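Local coordinates for glycosyl hydrolases family 31 family protein (Aspergillus niger, PDB 6DRU) that releases alpha-xylose from the non-reducing terminal glucose of xyloglucan oligosaccharides, as a glycoside hydrolase of family 31, at residues G293-D298 with K374-M379; N391-Q396 with V466-S471; D395-G400 with K437-A442; C480-S485 with W512-A517. All coordinates share one frame; numbering follows the deposited sequence.

Contact 1: G293-D298 with K374-M379. With NAG (2-acetamido-2-deoxy-beta-D-glucopyranose), chain D.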
# COMPACT_ATOMS: atom_id res chain seq x y z
N GLY A 293 -23.21 -23.69 -7.76
CA GLY A 293 -23.66 -23.30 -6.44
C GLY A 293 -24.92 -24.01 -6.00
O GLY A 293 -25.30 -23.89 -4.82
N ASP A 294 -25.59 -24.73 -6.90
CA ASP A 294 -26.77 -25.49 -6.50
C ASP A 294 -26.40 -26.65 -5.59
O ASP A 294 -27.16 -26.98 -4.67
CB ASP A 294 -27.51 -25.99 -7.75
CG ASP A 294 -28.32 -24.91 -8.42
OD1 ASP A 294 -28.31 -23.76 -7.94
OD2 ASP A 294 -28.98 -25.20 -9.44
N TRP A 295 -25.25 -27.28 -5.83
CA TRP A 295 -24.75 -28.38 -5.02
C TRP A 295 -25.80 -29.49 -4.92
O TRP A 295 -26.22 -29.91 -3.83
CB TRP A 295 -24.31 -27.88 -3.64
CG TRP A 295 -23.12 -26.98 -3.75
CD1 TRP A 295 -22.04 -27.15 -4.56
CD2 TRP A 295 -22.91 -25.75 -3.06
NE1 TRP A 295 -21.15 -26.12 -4.40
CE2 TRP A 295 -21.67 -25.24 -3.48
CE3 TRP A 295 -23.64 -25.02 -2.11
CZ2 TRP A 295 -21.14 -24.04 -3.00
CZ3 TRP A 295 -23.12 -23.84 -1.63
CH2 TRP A 295 -21.88 -23.36 -2.07
N ALA A 296 -26.20 -29.97 -6.09
CA ALA A 296 -27.18 -31.04 -6.25
C ALA A 296 -27.15 -31.48 -7.70
O ALA A 296 -26.88 -30.68 -8.60
CB ALA A 296 -28.59 -30.58 -5.86
N LEU A 297 -27.42 -32.76 -7.92
CA LEU A 297 -27.46 -33.28 -9.28
C LEU A 297 -28.66 -32.72 -10.03
O LEU A 297 -29.76 -32.60 -9.48
CB LEU A 297 -27.52 -34.81 -9.25
CG LEU A 297 -26.29 -35.49 -8.65
CD1 LEU A 297 -26.53 -36.97 -8.44
CD2 LEU A 297 -25.08 -35.26 -9.54
N ASP A 298 -28.44 -32.35 -11.29
CA ASP A 298 -29.51 -31.84 -12.13
C ASP A 298 -30.60 -32.89 -12.27
O ASP A 298 -30.34 -33.97 -12.82
CB ASP A 298 -28.95 -31.45 -13.50
CG ASP A 298 -30.00 -30.79 -14.40
OD1 ASP A 298 -31.12 -30.52 -13.93
OD2 ASP A 298 -29.68 -30.53 -15.58
N LYS A 374 -21.17 -24.86 7.13
CA LYS A 374 -22.43 -25.48 7.51
C LYS A 374 -23.45 -25.39 6.38
O LYS A 374 -24.18 -26.35 6.12
CB LYS A 374 -23.00 -24.80 8.75
CG LYS A 374 -24.49 -25.11 8.95
CD LYS A 374 -25.01 -24.76 10.34
CE LYS A 374 -26.48 -24.35 10.27
NZ LYS A 374 -27.24 -25.16 9.28
N PHE A 375 -23.50 -24.25 5.69
CA PHE A 375 -24.42 -24.10 4.57
C PHE A 375 -24.15 -25.13 3.50
O PHE A 375 -25.09 -25.69 2.92
CB PHE A 375 -24.31 -22.68 4.00
CG PHE A 375 -25.30 -22.40 2.90
CD1 PHE A 375 -25.03 -22.76 1.59
CD2 PHE A 375 -26.49 -21.76 3.18
CE1 PHE A 375 -25.93 -22.49 0.58
CE2 PHE A 375 -27.40 -21.49 2.17
CZ PHE A 375 -27.12 -21.85 0.87
N LEU A 376 -22.87 -25.41 3.22
CA LEU A 376 -22.55 -26.31 2.12
C LEU A 376 -22.84 -27.76 2.49
O LEU A 376 -23.29 -28.54 1.65
CB LEU A 376 -21.08 -26.14 1.73
CG LEU A 376 -20.44 -27.26 0.91
CD1 LEU A 376 -21.02 -27.30 -0.49
CD2 LEU A 376 -18.93 -27.06 0.86
N TRP A 377 -22.61 -28.14 3.75
CA TRP A 377 -22.94 -29.50 4.16
C TRP A 377 -24.44 -29.73 4.19
O TRP A 377 -24.90 -30.83 3.89
CB TRP A 377 -22.34 -29.83 5.53
CG TRP A 377 -22.61 -31.24 5.92
CD1 TRP A 377 -23.40 -31.67 6.94
CD2 TRP A 377 -22.11 -32.42 5.27
NE1 TRP A 377 -23.41 -33.05 6.98
CE2 TRP A 377 -22.63 -33.53 5.96
CE3 TRP A 377 -21.27 -32.63 4.17
CZ2 TRP A 377 -22.33 -34.84 5.59
CZ3 TRP A 377 -20.98 -33.94 3.81
CH2 TRP A 377 -21.51 -35.02 4.52
N SER A 378 -25.21 -28.71 4.55
CA SER A 378 -26.67 -28.84 4.52
C SER A 378 -27.16 -29.15 3.11
O SER A 378 -28.19 -29.81 2.95
CB SER A 378 -27.32 -27.56 5.05
OG SER A 378 -27.23 -26.52 4.09
N MET A 379 -26.44 -28.69 2.09
CA MET A 379 -26.78 -29.02 0.72
C MET A 379 -26.32 -30.43 0.36
O MET A 379 -27.08 -31.21 -0.23
CB MET A 379 -26.16 -28.00 -0.24
CG MET A 379 -26.73 -26.60 -0.12
SD MET A 379 -28.48 -26.51 -0.52
CE MET A 379 -29.17 -26.10 1.08
C1 NAG D . -25.66 -29.02 -20.05
C2 NAG D . -27.10 -29.45 -19.88
C3 NAG D . -27.28 -30.90 -20.15
C4 NAG D . -26.68 -31.25 -21.50
C5 NAG D . -25.23 -30.85 -21.49
C6 NAG D . -24.57 -31.20 -22.81
C7 NAG D . -28.34 -28.05 -18.27
C8 NAG D . -28.79 -27.78 -16.85
N2 NAG D . -27.53 -29.18 -18.55
O3 NAG D . -28.65 -31.21 -20.08
O4 NAG D . -26.80 -32.63 -21.74
O5 NAG D . -25.15 -29.46 -21.29
O6 NAG D . -23.69 -30.16 -23.18
O7 NAG D . -28.69 -27.31 -19.17
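The indole of Trp295 lies against helix 370-385, met there by Phe375, Leu376 and Met379, and no hydrogen bond joins the two segments. The one face contact across them is a CH-pi interaction: Leu376 CD1 stands 3.7 Å from the centroid of the five-membered ring of Trp295, 18° off the ring normal. On the other face of the indole, toward its rim, sits the carbonyl oxygen of Gly293, two residues earlier in the same loop.

The remaining contacts are apolar and involve the ring edge or the side-chain root. Phe375 has CG anti to its backbone N (chi1 -176°), and its CE1 comes 3.8 Å from Trp295 CZ3, each atom near the plane of the other ring. Met379 packs through the base of its chain, with CB 3.9 Å from Trp295 CB.

Polar groups are held from outside the pair: Trp295 NE1 donates to the carbonyl oxygen of Trp325, and Asp294 takes bonds from His291, Ser332 and the Val333 amide. In this loop, which follows strand 281-284 in the TIM-barrel domain, the Trp295 side chain packs among helix 370-385, Leu338 of helix 335-340 and Val328 of strand 319-328.

Contact 2: N391-Q396 with V466-S471. With XYS (alpha-D-xylopyranose), chain N; BGC (beta-D-glucopyranose), chain F.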
# COMPACT_ATOMS: atom_id res chain seq x y z
N ASN A 391 -19.72 -40.21 -0.39
CA ASN A 391 -18.34 -39.80 -0.58
C ASN A 391 -18.32 -38.63 -1.55
O ASN A 391 -19.12 -38.58 -2.49
CB ASN A 391 -17.49 -40.97 -1.11
CG ASN A 391 -17.57 -42.19 -0.21
OD1 ASN A 391 -16.82 -42.30 0.76
ND2 ASN A 391 -18.48 -43.10 -0.52
N PHE A 392 -17.41 -37.69 -1.33
CA PHE A 392 -17.48 -36.41 -2.03
C PHE A 392 -16.15 -36.06 -2.68
O PHE A 392 -15.08 -36.26 -2.10
CB PHE A 392 -17.91 -35.30 -1.07
CG PHE A 392 -19.31 -35.47 -0.58
CD1 PHE A 392 -20.38 -35.12 -1.38
CD2 PHE A 392 -19.56 -36.00 0.67
CE1 PHE A 392 -21.68 -35.28 -0.94
CE2 PHE A 392 -20.86 -36.17 1.12
CZ PHE A 392 -21.92 -35.80 0.32
N TRP A 393 -16.23 -35.53 -3.90
CA TRP A 393 -15.08 -35.15 -4.70
C TRP A 393 -15.01 -33.62 -4.71
O TRP A 393 -15.72 -32.97 -5.47
CB TRP A 393 -15.20 -35.72 -6.11
CG TRP A 393 -14.00 -35.51 -6.98
CD1 TRP A 393 -12.81 -34.96 -6.61
CD2 TRP A 393 -13.87 -35.86 -8.36
NE1 TRP A 393 -11.95 -34.94 -7.68
CE2 TRP A 393 -12.58 -35.49 -8.77
CE3 TRP A 393 -14.73 -36.45 -9.30
CZ2 TRP A 393 -12.12 -35.69 -10.07
CZ3 TRP A 393 -14.28 -36.64 -10.59
CH2 TRP A 393 -12.98 -36.26 -10.96
N ILE A 394 -14.16 -33.07 -3.84
CA ILE A 394 -14.05 -31.62 -3.69
C ILE A 394 -12.94 -31.14 -4.61
O ILE A 394 -11.77 -31.03 -4.23
CB ILE A 394 -13.84 -31.21 -2.24
CG1 ILE A 394 -12.95 -32.23 -1.52
CG2 ILE A 394 -15.18 -31.07 -1.57
CD1 ILE A 394 -12.62 -31.87 -0.09
N ASP A 395 -13.31 -30.84 -5.84
CA ASP A 395 -12.39 -30.52 -6.91
C ASP A 395 -12.26 -29.01 -7.07
O ASP A 395 -13.17 -28.25 -6.72
CB ASP A 395 -12.88 -31.15 -8.22
CG ASP A 395 -11.94 -30.93 -9.38
OD1 ASP A 395 -12.44 -30.66 -10.49
OD2 ASP A 395 -10.71 -31.00 -9.17
N GLN A 396 -11.10 -28.58 -7.57
CA GLN A 396 -10.88 -27.19 -8.00
C GLN A 396 -11.03 -26.20 -6.85
O GLN A 396 -11.56 -25.10 -7.02
CB GLN A 396 -11.82 -26.83 -9.16
CG GLN A 396 -11.42 -27.46 -10.47
CD GLN A 396 -10.71 -26.49 -11.38
OE1 GLN A 396 -11.20 -25.39 -11.62
NE2 GLN A 396 -9.55 -26.89 -11.88
N VAL A 466 -14.88 -41.22 2.58
CA VAL A 466 -13.71 -40.45 2.23
C VAL A 466 -14.12 -39.28 1.34
O VAL A 466 -15.24 -39.21 0.84
CB VAL A 466 -12.63 -41.30 1.52
CG1 VAL A 466 -12.29 -42.53 2.33
CG2 VAL A 466 -13.11 -41.68 0.13
N SER A 467 -13.18 -38.35 1.17
CA SER A 467 -13.31 -37.26 0.22
C SER A 467 -12.08 -37.22 -0.67
O SER A 467 -10.98 -37.62 -0.25
CB SER A 467 -13.49 -35.91 0.93
OG SER A 467 -12.28 -35.48 1.53
N LEU A 468 -12.26 -36.76 -1.90
CA LEU A 468 -11.19 -36.68 -2.88
C LEU A 468 -10.88 -35.21 -3.12
O LEU A 468 -11.70 -34.48 -3.68
CB LEU A 468 -11.58 -37.39 -4.18
CG LEU A 468 -10.58 -37.40 -5.33
CD1 LEU A 468 -9.27 -38.05 -4.91
CD2 LEU A 468 -11.17 -38.12 -6.53
N SER A 469 -9.70 -34.77 -2.68
CA SER A 469 -9.29 -33.38 -2.75
C SER A 469 -8.06 -33.24 -3.63
O SER A 469 -7.23 -34.16 -3.72
CB SER A 469 -9.00 -32.81 -1.36
OG SER A 469 -8.32 -31.57 -1.44
N ARG A 470 -7.94 -32.09 -4.28
CA ARG A 470 -6.80 -31.78 -5.14
C ARG A 470 -5.80 -30.84 -4.49
O ARG A 470 -4.80 -30.49 -5.12
CB ARG A 470 -7.29 -31.16 -6.46
CG ARG A 470 -6.41 -31.47 -7.66
CD ARG A 470 -6.99 -30.84 -8.92
NE ARG A 470 -7.01 -29.39 -8.84
CZ ARG A 470 -7.65 -28.61 -9.71
NH1 ARG A 470 -8.32 -29.15 -10.72
NH2 ARG A 470 -7.62 -27.29 -9.57
N SER A 471 -6.04 -30.43 -3.25
CA SER A 471 -5.16 -29.50 -2.57
C SER A 471 -5.28 -29.71 -1.06
O SER A 471 -6.11 -30.49 -0.59
CB SER A 471 -5.48 -28.05 -2.95
OG SER A 471 -4.47 -27.16 -2.51
C1 XYS N . -10.78 -30.77 -13.01
C2 XYS N . -10.33 -32.02 -12.30
C3 XYS N . -10.71 -33.22 -13.14
C4 XYS N . -12.18 -33.17 -13.47
C5 XYS N . -12.52 -31.82 -14.07
O1 XYS N . -10.17 -30.69 -14.27
O2 XYS N . -8.94 -31.99 -12.11
O3 XYS N . -10.42 -34.41 -12.43
O4 XYS N . -12.49 -34.18 -14.41
O5 XYS N . -12.18 -30.80 -13.16
C2 BGC F . -8.95 -25.98 -18.40
C3 BGC F . -8.78 -25.61 -16.97
C4 BGC F . -9.98 -26.14 -16.15
C5 BGC F . -10.19 -27.60 -16.43
C6 BGC F . -11.44 -28.08 -15.72
C1 BGC F . -9.12 -27.48 -18.47
O2 BGC F . -7.79 -25.57 -19.16
O3 BGC F . -8.71 -24.23 -16.86
O4 BGC F . -9.73 -25.96 -14.77
O5 BGC F . -10.34 -27.82 -17.82
O6 BGC F . -11.87 -29.30 -16.28
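Asp395 and Arg470 meet beside the bound xylose, just past the ends of two adjacent parallel strands, 391-394 and 467-469, of the family 31 TIM barrel. Asp395, one of the two active-site aspartates, brings OD1 within 2.7 Å of xylose O5. Arg470 NH1 donates to xylose O2 over 3.2 Å, and the sugar oxygen lies at the edge of the guanidinium. The link between the two residues is electrostatic: Asp395 OD2 is 3.4 Å from Arg470 NH1 but well out of the guanidinium plane, with no N-H directed at it. A salt bridge from Arg470 NH2 to Asp398 OD1 secures the other end of the group. Trp393 also reaches the sugar, with its benzo edge, CZ2 lying 3.2 Å from xylose O3.

One step behind, Leu468 backs the Trp393 indole, its CD2 3.5 Å from the centroid of the five-membered ring, over the face. With Trp393 CG anti to its backbone N (chi1 -174°), the two side chains run side by side, while Trp484 and His557 meet the same indole.

Farther out, the strands are joined by Leu468 N donating to Phe392 O, with a weak bond from Ile394 N to Leu468 O. At the start, beside a weak Phe392 N to Val466 O bond, an asparagine side chain joins in: Val466 N donates to Asn391 OD1 over 2.9 Å, nearly straight at 168° and in the plane of the amide.

Contact 3: D395-G400 with K437-A442. With XYS (alpha-D-xylopyranose), chain N; BGC (beta-D-glucopyranose), chain F.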
# COMPACT_ATOMS: atom_id res chain seq x y z
N ASP A 395 -13.31 -30.84 -5.84
CA ASP A 395 -12.39 -30.52 -6.91
C ASP A 395 -12.26 -29.01 -7.07
O ASP A 395 -13.17 -28.25 -6.72
CB ASP A 395 -12.88 -31.15 -8.22
CG ASP A 395 -11.94 -30.93 -9.38
OD1 ASP A 395 -12.44 -30.66 -10.49
OD2 ASP A 395 -10.71 -31.00 -9.17
N GLN A 396 -11.10 -28.58 -7.57
CA GLN A 396 -10.88 -27.19 -8.00
C GLN A 396 -11.03 -26.20 -6.85
O GLN A 396 -11.56 -25.10 -7.02
CB GLN A 396 -11.82 -26.83 -9.16
CG GLN A 396 -11.42 -27.46 -10.47
CD GLN A 396 -10.71 -26.49 -11.38
OE1 GLN A 396 -11.20 -25.39 -11.62
NE2 GLN A 396 -9.55 -26.89 -11.88
N ALA A 397 -10.56 -26.59 -5.67
CA ALA A 397 -10.64 -25.75 -4.48
C ALA A 397 -9.26 -25.31 -4.01
O ALA A 397 -8.96 -25.33 -2.81
CB ALA A 397 -11.38 -26.48 -3.36
N ASP A 398 -8.41 -24.90 -4.95
CA ASP A 398 -7.06 -24.47 -4.59
C ASP A 398 -7.06 -23.17 -3.80
O ASP A 398 -6.20 -22.97 -2.94
CB ASP A 398 -6.20 -24.33 -5.85
CG ASP A 398 -5.97 -25.66 -6.56
OD1 ASP A 398 -6.89 -26.12 -7.27
OD2 ASP A 398 -4.88 -26.24 -6.40
N GLY A 399 -8.02 -22.30 -4.06
CA GLY A 399 -8.11 -21.04 -3.36
C GLY A 399 -7.74 -19.87 -4.24
O GLY A 399 -6.87 -19.96 -5.12
N GLY A 400 -8.40 -18.74 -4.01
CA GLY A 400 -8.18 -17.54 -4.80
C GLY A 400 -8.94 -17.58 -6.11
O GLY A 400 -10.14 -17.27 -6.15
N LYS A 437 -3.48 -19.91 2.18
CA LYS A 437 -3.12 -21.32 2.21
C LYS A 437 -4.09 -22.15 3.03
O LYS A 437 -4.04 -23.39 2.95
CB LYS A 437 -1.70 -21.48 2.77
CG LYS A 437 -0.67 -20.58 2.11
CD LYS A 437 -0.48 -20.93 0.65
CE LYS A 437 0.45 -22.12 0.48
NZ LYS A 437 -0.10 -23.12 -0.48
N LEU A 438 -4.98 -21.52 3.80
CA LEU A 438 -5.96 -22.23 4.61
C LEU A 438 -7.15 -22.73 3.79
O LEU A 438 -7.81 -23.68 4.21
CB LEU A 438 -6.44 -21.33 5.74
CG LEU A 438 -7.69 -21.70 6.55
CD1 LEU A 438 -7.46 -22.96 7.37
CD2 LEU A 438 -8.12 -20.55 7.44
N TYR A 439 -7.41 -22.12 2.63
CA TYR A 439 -8.67 -22.37 1.92
C TYR A 439 -8.90 -23.85 1.60
O TYR A 439 -9.96 -24.37 1.98
CB TYR A 439 -8.73 -21.51 0.65
CG TYR A 439 -10.09 -21.55 -0.02
CD1 TYR A 439 -10.38 -22.51 -0.98
CD2 TYR A 439 -11.07 -20.63 0.31
CE1 TYR A 439 -11.62 -22.55 -1.59
CE2 TYR A 439 -12.31 -20.66 -0.30
CZ TYR A 439 -12.58 -21.63 -1.25
OH TYR A 439 -13.81 -21.66 -1.85
N PRO A 440 -7.99 -24.57 0.93
CA PRO A 440 -8.27 -25.99 0.67
C PRO A 440 -8.27 -26.84 1.93
O PRO A 440 -9.01 -27.83 2.00
CB PRO A 440 -7.15 -26.40 -0.29
CG PRO A 440 -6.03 -25.50 0.06
CD PRO A 440 -6.66 -24.18 0.42
N TRP A 441 -7.47 -26.47 2.93
CA TRP A 441 -7.48 -27.18 4.20
C TRP A 441 -8.84 -27.05 4.88
O TRP A 441 -9.37 -28.03 5.40
CB TRP A 441 -6.36 -26.63 5.09
CG TRP A 441 -6.08 -27.42 6.33
CD1 TRP A 441 -5.10 -28.35 6.50
CD2 TRP A 441 -6.75 -27.31 7.59
NE1 TRP A 441 -5.13 -28.84 7.78
CE2 TRP A 441 -6.14 -28.22 8.47
CE3 TRP A 441 -7.82 -26.54 8.06
CZ2 TRP A 441 -6.55 -28.39 9.79
CZ3 TRP A 441 -8.24 -26.70 9.37
CH2 TRP A 441 -7.60 -27.62 10.22
N ALA A 442 -9.41 -25.84 4.88
CA ALA A 442 -10.73 -25.64 5.46
C ALA A 442 -11.83 -26.25 4.61
O ALA A 442 -12.91 -26.55 5.13
CB ALA A 442 -10.99 -24.15 5.67
C1 XYS N . -10.78 -30.77 -13.01
C2 XYS N . -10.33 -32.02 -12.30
C3 XYS N . -10.71 -33.22 -13.14
C4 XYS N . -12.18 -33.17 -13.47
C5 XYS N . -12.52 -31.82 -14.07
O1 XYS N . -10.17 -30.69 -14.27
O2 XYS N . -8.94 -31.99 -12.11
O3 XYS N . -10.42 -34.41 -12.43
O4 XYS N . -12.49 -34.18 -14.41
O5 XYS N . -12.18 -30.80 -13.16
C2 BGC F . -8.95 -25.98 -18.40
C3 BGC F . -8.78 -25.61 -16.97
C4 BGC F . -9.98 -26.14 -16.15
C5 BGC F . -10.19 -27.60 -16.43
C6 BGC F . -11.44 -28.08 -15.72
C1 BGC F . -9.12 -27.48 -18.47
O2 BGC F . -7.79 -25.57 -19.16
O3 BGC F . -8.71 -24.23 -16.86
O4 BGC F . -9.73 -25.96 -14.77
O5 BGC F . -10.34 -27.82 -17.82
O6 BGC F . -11.87 -29.30 -16.28
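The backbone at Ala397-Gly399 runs past the start of helix 439-455 without a hydrogen bond between them, Gly399 and Tyr439 approaching to 5.5 Å between CA atoms and Asp398 and Pro440 to 5.6 Å. Gly399 has a positive phi of 109°, at backbone angles that call for glycine, and its CA rests 3.6 Å from Tyr439 CD1.

Tyr439 and Pro440 carry the helix side of the contact. The tyrosine has CG anti to its backbone N (chi1 -171°), and the CD1 side of its ring is turned to the loop. Ala397 O lies at the ring edge, near its plane, 3.6 Å from Tyr439 CD1, while Ala397 CB approaches CE1 more loosely. Pro440 packs its ring against two successive carbonyl oxygens: CB is 3.3 Å from Ala397 O, and CD is 3.6 Å from Asp398 O.

In the TIM barrel this loop, which begins with the active-site residue Asp395, follows strand 391-394, and helix 439-455 precedes strand 467-469. Asp398 CB points away from the helix; its carboxylate is the one paired with Arg470. The Tyr439 hydroxyl bonds to the carbonyl oxygen of Tyr365. Tyr427 binds Gly400 N through its hydroxyl and also meets the Tyr439 ring, their planes about 30° apart.

Contact 4: C480-S485 with W512-A517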
# COMPACT_ATOMS: atom_id res chain seq x y z
N CYS A 480 -10.37 -37.59 6.71
CA CYS A 480 -10.77 -38.70 5.84
C CYS A 480 -10.72 -38.23 4.39
O CYS A 480 -11.75 -38.18 3.72
CB CYS A 480 -12.17 -39.20 6.19
SG CYS A 480 -12.41 -39.80 7.88
N SER A 481 -9.53 -37.88 3.90
CA SER A 481 -9.40 -37.20 2.62
C SER A 481 -8.11 -37.66 1.94
O SER A 481 -7.07 -37.76 2.59
CB SER A 481 -9.38 -35.68 2.80
OG SER A 481 -9.34 -35.02 1.55
N MET A 482 -8.20 -37.93 0.64
CA MET A 482 -7.06 -38.35 -0.16
C MET A 482 -6.75 -37.29 -1.20
O MET A 482 -7.65 -36.67 -1.76
CB MET A 482 -7.33 -39.70 -0.83
CG MET A 482 -8.47 -39.69 -1.83
SD MET A 482 -8.74 -41.30 -2.61
CE MET A 482 -9.79 -42.09 -1.40
N ILE A 483 -5.46 -37.09 -1.45
CA ILE A 483 -4.98 -36.09 -2.40
C ILE A 483 -4.63 -36.80 -3.70
O ILE A 483 -4.08 -37.91 -3.68
CB ILE A 483 -3.76 -35.34 -1.83
CG1 ILE A 483 -4.08 -34.71 -0.48
CG2 ILE A 483 -3.29 -34.26 -2.80
CD1 ILE A 483 -5.14 -33.65 -0.52
N TRP A 484 -4.93 -36.17 -4.83
CA TRP A 484 -4.52 -36.69 -6.12
C TRP A 484 -3.81 -35.59 -6.90
O TRP A 484 -4.03 -34.40 -6.67
CB TRP A 484 -5.72 -37.27 -6.92
CG TRP A 484 -6.34 -36.37 -7.94
CD1 TRP A 484 -6.06 -36.34 -9.28
CD2 TRP A 484 -7.40 -35.42 -7.74
NE1 TRP A 484 -6.85 -35.41 -9.91
CE2 TRP A 484 -7.68 -34.84 -8.99
CE3 TRP A 484 -8.12 -35.00 -6.62
CZ2 TRP A 484 -8.65 -33.85 -9.15
CZ3 TRP A 484 -9.09 -34.03 -6.78
CH2 TRP A 484 -9.34 -33.46 -8.03
N SER A 485 -2.93 -36.01 -7.81
CA SER A 485 -1.93 -35.12 -8.40
C SER A 485 -2.50 -34.13 -9.41
O SER A 485 -1.72 -33.37 -10.00
CB SER A 485 -0.84 -35.96 -9.07
OG SER A 485 -1.38 -36.80 -10.07
N TRP A 512 -2.34 -40.56 2.10
CA TRP A 512 -3.45 -40.86 1.20
C TRP A 512 -3.26 -40.07 -0.09
O TRP A 512 -3.81 -38.99 -0.30
CB TRP A 512 -4.79 -40.52 1.86
CG TRP A 512 -5.07 -41.25 3.15
CD1 TRP A 512 -4.15 -41.83 3.99
CD2 TRP A 512 -6.35 -41.48 3.74
NE1 TRP A 512 -4.79 -42.40 5.07
CE2 TRP A 512 -6.14 -42.20 4.94
CE3 TRP A 512 -7.66 -41.15 3.38
CZ2 TRP A 512 -7.19 -42.59 5.77
CZ3 TRP A 512 -8.70 -41.54 4.21
CH2 TRP A 512 -8.46 -42.25 5.39
N TRP A 513 -2.45 -40.64 -0.99
CA TRP A 513 -2.08 -40.00 -2.24
C TRP A 513 -2.33 -40.95 -3.40
O TRP A 513 -2.20 -42.17 -3.25
CB TRP A 513 -0.61 -39.55 -2.22
CG TRP A 513 -0.17 -38.84 -3.46
CD1 TRP A 513 -0.27 -37.51 -3.72
CD2 TRP A 513 0.44 -39.43 -4.61
NE1 TRP A 513 0.25 -37.23 -4.96
CE2 TRP A 513 0.69 -38.40 -5.53
CE3 TRP A 513 0.80 -40.74 -4.95
CZ2 TRP A 513 1.29 -38.62 -6.77
CZ3 TRP A 513 1.39 -40.97 -6.18
CH2 TRP A 513 1.63 -39.91 -7.07
N THR A 514 -2.68 -40.39 -4.55
CA THR A 514 -3.01 -41.19 -5.73
C THR A 514 -2.89 -40.32 -6.97
O THR A 514 -2.55 -39.14 -6.89
CB THR A 514 -4.40 -41.80 -5.58
OG1 THR A 514 -4.85 -42.31 -6.85
CG2 THR A 514 -5.38 -40.77 -5.04
N VAL A 515 -3.16 -40.92 -8.13
CA VAL A 515 -3.07 -40.26 -9.43
C VAL A 515 -4.29 -40.61 -10.26
O VAL A 515 -5.16 -41.39 -9.84
CB VAL A 515 -1.79 -40.66 -10.20
CG1 VAL A 515 -0.57 -40.00 -9.60
CG2 VAL A 515 -1.64 -42.17 -10.23
N ASP A 516 -4.35 -40.05 -11.46
CA ASP A 516 -5.30 -40.46 -12.49
C ASP A 516 -4.63 -41.51 -13.37
O ASP A 516 -3.67 -41.20 -14.08
CB ASP A 516 -5.77 -39.27 -13.32
CG ASP A 516 -6.71 -38.36 -12.56
OD1 ASP A 516 -7.11 -37.32 -13.13
OD2 ASP A 516 -7.00 -38.65 -11.38
N ALA A 517 -5.12 -42.74 -13.31
CA ALA A 517 -4.54 -43.82 -14.11
C ALA A 517 -4.68 -43.51 -15.59
O ALA A 517 -5.79 -43.46 -16.13
CB ALA A 517 -5.20 -45.16 -13.77
O HOH W 1 -7.59 -34.57 -12.77
O HOH W 2 -3.28 -37.68 -11.72
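Ile483 and Trp513, then Trp484 and Thr514, pair as parallel neighbours in a beta-alpha-beta unit of the TIM barrel, in which helix 492-508 connects strand 481-484 to strand 513-514. Three backbone hydrogen bonds hold the pair. Ile483 N donates to Trp512 O over 2.8 Å, Thr514 N to Ile483 O over 3.0 Å, and a weak bond from Ser485 N reaches Thr514 O. Contacts from CA hydrogens supplement them, among them Trp484 CA to Thr514 O at 3.2 Å.

Side-chain packing includes both ends of the pair. At the start, Trp512 has CG anti to its carbonyl carbon (chi1 -59°), and the six-membered part of its indole lies beside the backbone of Cys480 and Ser481, with CE3 3.5 Å from Ser481 O; Trp512 CB meets Met482 CB. Phe553 and Phe603 adjoin that indole from outside, while Cys480 is tied to Cys463 by a disulfide. In the middle, Trp484 CB packs on Thr514 CG2. At the far end, Val515 CG1 packs beside Ser485, whose hydroxyl bonds to Gln498.

The polar contacts link Trp484, which touches the bound xylose, with Ser485 and Asp516. The Asp516 carboxylate lies nearly parallel to the Trp484 indole, their planes 16° apart, and OD2 comes 3.3 Å from Trp484 CD1. Arg555 pairs with both residues, through a salt bridge to Asp516 OD2 and a cation-pi contact with the indole. Two waters complete the junction. One accepts from Asp516 N and donates to Ser485 OG; the other accepts from Trp484 NE1 and donates to Asp516 OD1, 2.8 Å away.

All four contacts belong to the TIM-barrel domain. Contacts 2 and 4 are consecutive parts of one sheet, about 9 Å apart between centres: strands 467-469 and 481-484 are neighbours, so the parallel order runs 391-394, 467-469, 481-484, 513-514. Contact 3 shares Asp395 and Gln396 with contact 2 and lies about 11 Å from it between centres. Contact 1 comes first along the chain and sits farther out, its centre about 15 Å from that of contact 2, which it touches through Trp377 and Phe392; helix 370-385 leads into strand 391-394. Around the xylose, contacts 2 and 4 supply pocket residues from successive strand ends, while contact 3 packs the loop that follows Asp395.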